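Local structure of putative esterase (Bacteroides intestinalis DSM 17393, 5VOL) at residues F36-L50 with Y124-L138. The protein is a carbohydrate esterase of family 1, a ferulic acid esterase that probably releases ester-linked groups from arabinoxylan. Residues are numbered along the deposited sequence; the frame is centred on the assembly and turned at random.
Sequences FEQNKEKKYPVLYLL and YRVIGDRQHRAIAGL
Val46 to Leu50 and Arg133 to Leu138 run side by side as neighbouring parallel strands in the central sheet of an alpha/beta-hydrolase fold. Backbone bonds pass back and forth from Val46 N to His132 O through to Leu138 N and Leu50 O, so Val46, Tyr48 and Leu50 use both N and O on this neighbour, while Leu47 turns to the backbone of Ile83 and Val85, and Leu49 to that of Val85, its O taking Thr86 OG1. Before the strands, Tyr44 N gives to Arg125 O (2.9 Å) and Tyr44 O takes Ile127 N (2.8 Å).

Arg125 then reaches into residues 36-42. Its NH1 and NH2 both point end-on at Phe36 O, each 3.2 Å away, and along the adjoining edge NE (3.0 Å) and NH2 (3.3 Å) share Lys42 O; both oxygens lie in the guanidinium plane. The bend at chi3 (-55°) lays that plane flat on the Phe36 ring, 18° from parallel, with NH1 over the ring centre, a cation-pi stack; Lys40 O sits over the opposite face, toward its rim, without a hydrogen bond. With Arg125 cut back to an alanine, Phe36 O and Lys42 O would probably lose these donors, and one face of the Phe36 ring its cationic cover.

On the strands, Tyr48 sets its ring edge against Arg133 CG; Tyr48 OH and Arg133 NE both go to Glu121 of helix 108-123. Gly137 packs against Leu50, where a CB would clash, and is the first glycine of what is probably the GxSxG nucleophile elbow. At the solvent side, Lys43 NZ makes weak bonds to two waters, one of which donates to Val126 O and the other to Ile127 O at 2.7 Å.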
loop_
_atom_site.group_PDB
_atom_site.type_symbol
_atom_site.label_atom_id
_atom_site.label_comp_id
_atom_site.label_asym_id
_atom_site.label_seq_id
_atom_site.Cartn_x
_atom_site.Cartn_y
_atom_site.Cartn_z
ATOM N N PHE C 36 16.844 21.881 12.558
ATOM C CA PHE C 36 16.419 23.058 13.318
ATOM C C PHE C 36 17.594 23.703 14.061
ATOM O O PHE C 36 17.767 24.914 14.004
ATOM C CB PHE C 36 15.294 22.698 14.294
ATOM C CG PHE C 36 14.640 23.898 14.942
ATOM C CD1 PHE C 36 15.041 24.327 16.188
ATOM C CD2 PHE C 36 13.630 24.584 14.297
ATOM C CE1 PHE C 36 14.437 25.433 16.795
ATOM C CE2 PHE C 36 13.022 25.682 14.887
ATOM C CZ PHE C 36 13.430 26.108 16.140
ATOM N N GLU C 37 18.409 22.888 14.723
ATOM C CA GLU C 37 19.570 23.373 15.468
ATOM C C GLU C 37 20.781 23.623 14.572
ATOM O O GLU C 37 21.755 24.246 14.985
ATOM C CB GLU C 37 19.962 22.372 16.554
ATOM C CG GLU C 37 18.882 22.099 17.584
ATOM C CD GLU C 37 18.546 23.318 18.404
ATOM O OE1 GLU C 37 19.171 24.380 18.175
ATOM O OE2 GLU C 37 17.656 23.213 19.280
ATOM N N GLN C 38 20.712 23.121 13.347
ATOM C CA GLN C 38 21.858 23.106 12.451
ATOM C C GLN C 38 21.875 24.315 11.524
ATOM O O GLN C 38 22.913 24.937 11.323
ATOM C CB GLN C 38 21.849 21.811 11.644
ATOM C CG GLN C 38 22.726 21.821 10.428
ATOM C CD GLN C 38 22.537 20.575 9.598
ATOM O OE1 GLN C 38 21.541 20.435 8.885
ATOM N NE2 GLN C 38 23.488 19.650 9.698
ATOM N N ASN C 39 20.721 24.640 10.957
ATOM C CA ASN C 39 20.591 25.822 10.124
ATOM C C ASN C 39 19.667 26.827 10.794
ATOM O O ASN C 39 18.486 26.925 10.456
ATOM C CB ASN C 39 20.067 25.453 8.741
ATOM C CG ASN C 39 20.191 26.593 7.749
ATOM O OD1 ASN C 39 20.255 27.766 8.131
ATOM N ND2 ASN C 39 20.231 26.254 6.463
ATOM N N LYS C 40 20.222 27.588 11.732
ATOM C CA LYS C 40 19.443 28.495 12.568
ATOM C C LYS C 40 18.686 29.586 11.799
ATOM O O LYS C 40 17.872 30.304 12.378
ATOM C CB LYS C 40 20.365 29.133 13.606
ATOM C CG LYS C 40 20.930 28.127 14.604
ATOM C CD LYS C 40 19.883 27.784 15.647
ATOM C CE LYS C 40 20.314 26.626 16.534
ATOM N NZ LYS C 40 21.630 26.869 17.183
ATOM N N GLU C 41 18.931 29.703 10.502
ATOM C CA GLU C 41 18.235 30.709 9.701
ATOM C C GLU C 41 17.104 30.121 8.856
ATOM O O GLU C 41 16.347 30.859 8.230
ATOM C CB GLU C 41 19.218 31.446 8.782
ATOM C CG GLU C 41 19.836 32.706 9.389
ATOM C CD GLU C 41 20.945 32.395 10.380
ATOM O OE1 GLU C 41 21.731 31.453 10.126
ATOM O OE2 GLU C 41 21.029 33.093 11.414
ATOM N N LYS C 42 16.994 28.796 8.823
ATOM C CA LYS C 42 15.961 28.164 8.011
ATOM C C LYS C 42 14.567 28.428 8.579
ATOM O O LYS C 42 14.350 28.325 9.776
ATOM C CB LYS C 42 16.215 26.658 7.904
ATOM C CG LYS C 42 15.337 25.956 6.879
ATOM C CD LYS C 42 15.815 24.535 6.616
ATOM C CE LYS C 42 14.912 23.822 5.615
ATOM N NZ LYS C 42 15.258 22.368 5.470
ATOM N N LYS C 43 13.632 28.786 7.707
ATOM C CA LYS C 43 12.229 28.907 8.081
ATOM C C LYS C 43 11.462 27.717 7.510
ATOM O O LYS C 43 11.859 27.171 6.486
ATOM C CB LYS C 43 11.631 30.213 7.567
ATOM C CG LYS C 43 12.323 31.479 8.082
ATOM C CD LYS C 43 12.135 31.650 9.583
ATOM C CE LYS C 43 12.263 33.123 10.007
ATOM N NZ LYS C 43 11.074 33.945 9.599
ATOM N N TYR C 44 10.359 27.342 8.155
ATOM C CA TYR C 44 9.647 26.108 7.827
ATOM C C TYR C 44 8.153 26.295 7.608
ATOM O O TYR C 44 7.543 27.212 8.168
ATOM C CB TYR C 44 9.839 25.085 8.945
ATOM C CG TYR C 44 11.272 24.770 9.299
ATOM C CD1 TYR C 44 11.977 23.771 8.626
ATOM C CD2 TYR C 44 11.918 25.455 10.312
ATOM C CE1 TYR C 44 13.286 23.472 8.964
ATOM C CE2 TYR C 44 13.229 25.166 10.652
ATOM C CZ TYR C 44 13.907 24.179 9.976
ATOM O OH TYR C 44 15.208 23.900 10.325
ATOM N N PRO C 45 7.545 25.416 6.798
ATOM C CA PRO C 45 6.087 25.370 6.850
ATOM C C PRO C 45 5.634 24.767 8.181
ATOM O O PRO C 45 6.457 24.250 8.939
ATOM C CB PRO C 45 5.701 24.480 5.660
ATOM C CG PRO C 45 6.952 23.816 5.226
ATOM C CD PRO C 45 8.105 24.617 5.688
ATOM N N VAL C 46 4.342 24.856 8.468
ATOM C CA VAL C 46 3.825 24.317 9.713
ATOM C C VAL C 46 2.539 23.542 9.479
ATOM O O VAL C 46 1.697 23.917 8.650
ATOM C CB VAL C 46 3.576 25.428 10.776
ATOM C CG1 VAL C 46 2.483 26.374 10.320
ATOM C CG2 VAL C 46 3.208 24.796 12.119
ATOM N N LEU C 47 2.426 22.432 10.199
ATOM C CA LEU C 47 1.197 21.668 10.277
ATOM C C LEU C 47 0.676 21.703 11.720
ATOM O O LEU C 47 1.366 21.265 12.647
ATOM C CB LEU C 47 1.418 20.208 9.837
ATOM C CG LEU C 47 0.230 19.265 10.068
ATOM C CD1 LEU C 47 -0.941 19.661 9.184
ATOM C CD2 LEU C 47 0.632 17.800 9.796
ATOM N N TYR C 48 -0.536 22.219 11.906
ATOM C CA TYR C 48 -1.210 22.099 13.197
ATOM C C TYR C 48 -1.917 20.750 13.226
ATOM O O TYR C 48 -2.757 20.455 12.389
ATOM C CB TYR C 48 -2.173 23.280 13.423
ATOM C CG TYR C 48 -1.389 24.565 13.553
ATOM C CD1 TYR C 48 -0.850 24.945 14.781
ATOM C CD2 TYR C 48 -1.126 25.363 12.441
ATOM C CE1 TYR C 48 -0.088 26.098 14.904
ATOM C CE2 TYR C 48 -0.366 26.511 12.553
ATOM C CZ TYR C 48 0.142 26.878 13.788
ATOM O OH TYR C 48 0.908 28.016 13.904
ATOM N N LEU C 49 -1.537 19.910 14.173
ATOM C CA LEU C 49 -2.069 18.554 14.220
ATOM C C LEU C 49 -2.829 18.327 15.539
ATOM O O LEU C 49 -2.223 18.182 16.596
ATOM C CB LEU C 49 -0.931 17.548 14.065
ATOM C CG LEU C 49 -1.253 16.049 14.016
ATOM C CD1 LEU C 49 -2.150 15.739 12.825
ATOM C CD2 LEU C 49 0.047 15.275 13.894
ATOM N N LEU C 50 -4.148 18.252 15.447
ATOM C CA LEU C 50 -5.024 18.327 16.623
ATOM C C LEU C 50 -5.460 16.961 17.163
ATOM O O LEU C 50 -5.736 16.029 16.386
ATOM C CB LEU C 50 -6.265 19.164 16.276
ATOM C CG LEU C 50 -6.031 20.525 15.613
ATOM C CD1 LEU C 50 -7.360 21.262 15.393
ATOM C CD2 LEU C 50 -5.057 21.412 16.415
ATOM N N TYR C 124 9.296 29.111 16.649
ATOM C CA TYR C 124 9.814 27.936 15.940
ATOM C C TYR C 124 10.019 28.218 14.455
ATOM O O TYR C 124 10.040 27.294 13.632
ATOM C CB TYR C 124 8.883 26.731 16.174
ATOM C CG TYR C 124 8.793 26.377 17.639
ATOM C CD1 TYR C 124 9.883 25.823 18.302
ATOM C CD2 TYR C 124 7.643 26.639 18.377
ATOM C CE1 TYR C 124 9.831 25.526 19.641
ATOM C CE2 TYR C 124 7.581 26.347 19.729
ATOM C CZ TYR C 124 8.677 25.784 20.356
ATOM O OH TYR C 124 8.633 25.468 21.699
ATOM N N ARG C 125 10.189 29.499 14.128
ATOM C CA ARG C 125 10.642 29.946 12.805
ATOM C C ARG C 125 9.802 29.418 11.643
ATOM O O ARG C 125 10.324 28.829 10.691
ATOM C CB ARG C 125 12.107 29.553 12.595
ATOM C CG ARG C 125 12.942 29.630 13.860
ATOM C CD ARG C 125 14.412 29.803 13.552
ATOM N NE ARG C 125 14.918 28.769 12.660
ATOM C CZ ARG C 125 15.665 27.740 13.047
ATOM N NH1 ARG C 125 15.995 27.590 14.319
ATOM N NH2 ARG C 125 16.086 26.860 12.148
ATOM N N VAL C 126 8.498 29.640 11.732
ATOM C CA VAL C 126 7.569 29.253 10.686
ATOM C C VAL C 126 7.519 30.354 9.630
ATOM O O VAL C 126 7.589 31.530 9.967
ATOM C CB VAL C 126 6.168 28.989 11.269
ATOM C CG1 VAL C 126 5.110 28.994 10.190
ATOM C CG2 VAL C 126 6.161 27.673 12.074
ATOM N N ILE C 127 7.426 29.972 8.356
ATOM C CA ILE C 127 7.429 30.944 7.266
ATOM C C ILE C 127 6.363 32.016 7.489
ATOM O O ILE C 127 6.624 33.204 7.317
ATOM C CB ILE C 127 7.221 30.258 5.896
ATOM C CG1 ILE C 127 8.433 29.391 5.564
ATOM C CG2 ILE C 127 6.993 31.293 4.807
ATOM C CD1 ILE C 127 8.221 28.442 4.396
ATOM N N GLY C 128 5.172 31.597 7.900
ATOM C CA GLY C 128 4.186 32.536 8.399
ATOM C C GLY C 128 3.107 32.944 7.421
ATOM O O GLY C 128 2.291 33.814 7.735
ATOM N N ASP C 129 3.084 32.339 6.239
ATOM C CA ASP C 129 1.997 32.628 5.320
ATOM C C ASP C 129 1.104 31.407 5.089
ATOM O O ASP C 129 1.426 30.279 5.484
ATOM C CB ASP C 129 2.534 33.169 3.981
ATOM C CG ASP C 129 3.484 32.211 3.288
ATOM O OD1 ASP C 129 3.896 31.198 3.904
ATOM O OD2 ASP C 129 3.835 32.486 2.119
ATOM N N ARG C 130 -0.026 31.671 4.451
ATOM C CA ARG C 130 -1.057 30.691 4.145
ATOM C C ARG C 130 -0.542 29.508 3.325
ATOM O O ARG C 130 -0.916 28.353 3.546
ATOM C CB ARG C 130 -2.169 31.395 3.385
ATOM C CG ARG C 130 -3.182 30.491 2.799
ATOM C CD ARG C 130 -4.165 31.268 1.971
ATOM N NE ARG C 130 -5.343 30.443 1.771
ATOM C CZ ARG C 130 -5.475 29.573 0.782
ATOM N NH1 ARG C 130 -4.506 29.453 -0.126
ATOM N NH2 ARG C 130 -6.583 28.848 0.691
ATOM N N GLN C 131 0.328 29.825 2.380
ATOM C CA GLN C 131 0.880 28.854 1.453
ATOM C C GLN C 131 1.742 27.811 2.154
ATOM O O GLN C 131 2.035 26.757 1.583
ATOM C CB GLN C 131 1.703 29.580 0.380
ATOM C CG GLN C 131 0.878 30.416 -0.623
ATOM C CD GLN C 131 0.183 31.657 -0.025
ATOM O OE1 GLN C 131 0.740 32.374 0.822
ATOM N NE2 GLN C 131 -1.043 31.917 -0.489
ATOM N N HIS C 132 2.156 28.103 3.383
ATOM C CA HIS C 132 2.958 27.167 4.166
ATOM C C HIS C 132 2.346 26.852 5.538
ATOM O O HIS C 132 3.057 26.600 6.519
ATOM C CB HIS C 132 4.370 27.717 4.325
ATOM C CG HIS C 132 5.063 27.937 3.017
ATOM N ND1 HIS C 132 5.015 29.137 2.341
ATOM C CD2 HIS C 132 5.784 27.095 2.235
ATOM C CE1 HIS C 132 5.688 29.031 1.207
ATOM N NE2 HIS C 132 6.168 27.802 1.122
ATOM N N ARG C 133 1.022 26.848 5.595
ATOM C CA ARG C 133 0.331 26.536 6.839
ATOM C C ARG C 133 -0.796 25.562 6.577
ATOM O O ARG C 133 -1.674 25.837 5.766
ATOM C CB ARG C 133 -0.218 27.811 7.507
ATOM C CG ARG C 133 -0.904 27.535 8.868
ATOM C CD ARG C 133 -1.490 28.811 9.536
ATOM N NE ARG C 133 -0.488 29.849 9.789
ATOM C CZ ARG C 133 -0.391 30.987 9.101
ATOM N NH1 ARG C 133 -1.234 31.242 8.107
ATOM N NH2 ARG C 133 0.544 31.877 9.416
ATOM N N ALA C 134 -0.777 24.421 7.267
ATOM C CA ALA C 134 -1.803 23.407 7.055
ATOM C C ALA C 134 -2.377 22.960 8.395
ATOM O O ALA C 134 -1.806 23.234 9.444
ATOM C CB ALA C 134 -1.225 22.199 6.265
ATOM N N ILE C 135 -3.506 22.269 8.363
ATOM C CA ILE C 135 -4.097 21.792 9.601
ATOM C C ILE C 135 -4.772 20.436 9.402
ATOM O O ILE C 135 -5.337 20.151 8.345
ATOM C CB ILE C 135 -5.101 22.850 10.171
ATOM C CG1 ILE C 135 -5.582 22.479 11.569
ATOM C CG2 ILE C 135 -6.271 23.087 9.227
ATOM C CD1 ILE C 135 -6.288 23.675 12.266
ATOM N N ALA C 136 -4.664 19.586 10.415
ATOM C CA ALA C 136 -5.231 18.239 10.379
ATOM C C ALA C 136 -5.571 17.834 11.801
ATOM O O ALA C 136 -5.056 18.426 12.747
ATOM C CB ALA C 136 -4.239 17.251 9.762
ATOM N N GLY C 137 -6.415 16.824 11.968
ATOM C CA GLY C 137 -6.671 16.298 13.296
ATOM C C GLY C 137 -7.566 15.087 13.245
ATOM O O GLY C 137 -8.168 14.817 12.203
ATOM N N LEU C 138 -7.669 14.377 14.373
ATOM C CA LEU C 138 -8.551 13.223 14.483
ATOM C C LEU C 138 -9.768 13.509 15.361
ATOM O O LEU C 138 -9.687 14.268 16.334
ATOM C CB LEU C 138 -7.786 12.010 15.033
ATOM C CG LEU C 138 -7.393 12.141 16.510
ATOM C CD1 LEU C 138 -8.319 11.317 17.414
ATOM C CD2 LEU C 138 -5.950 11.746 16.727
HETATM O O HOH W 1 8.779 33.378 12.074
HETATM O O HOH W 2 9.082 34.277 6.957
#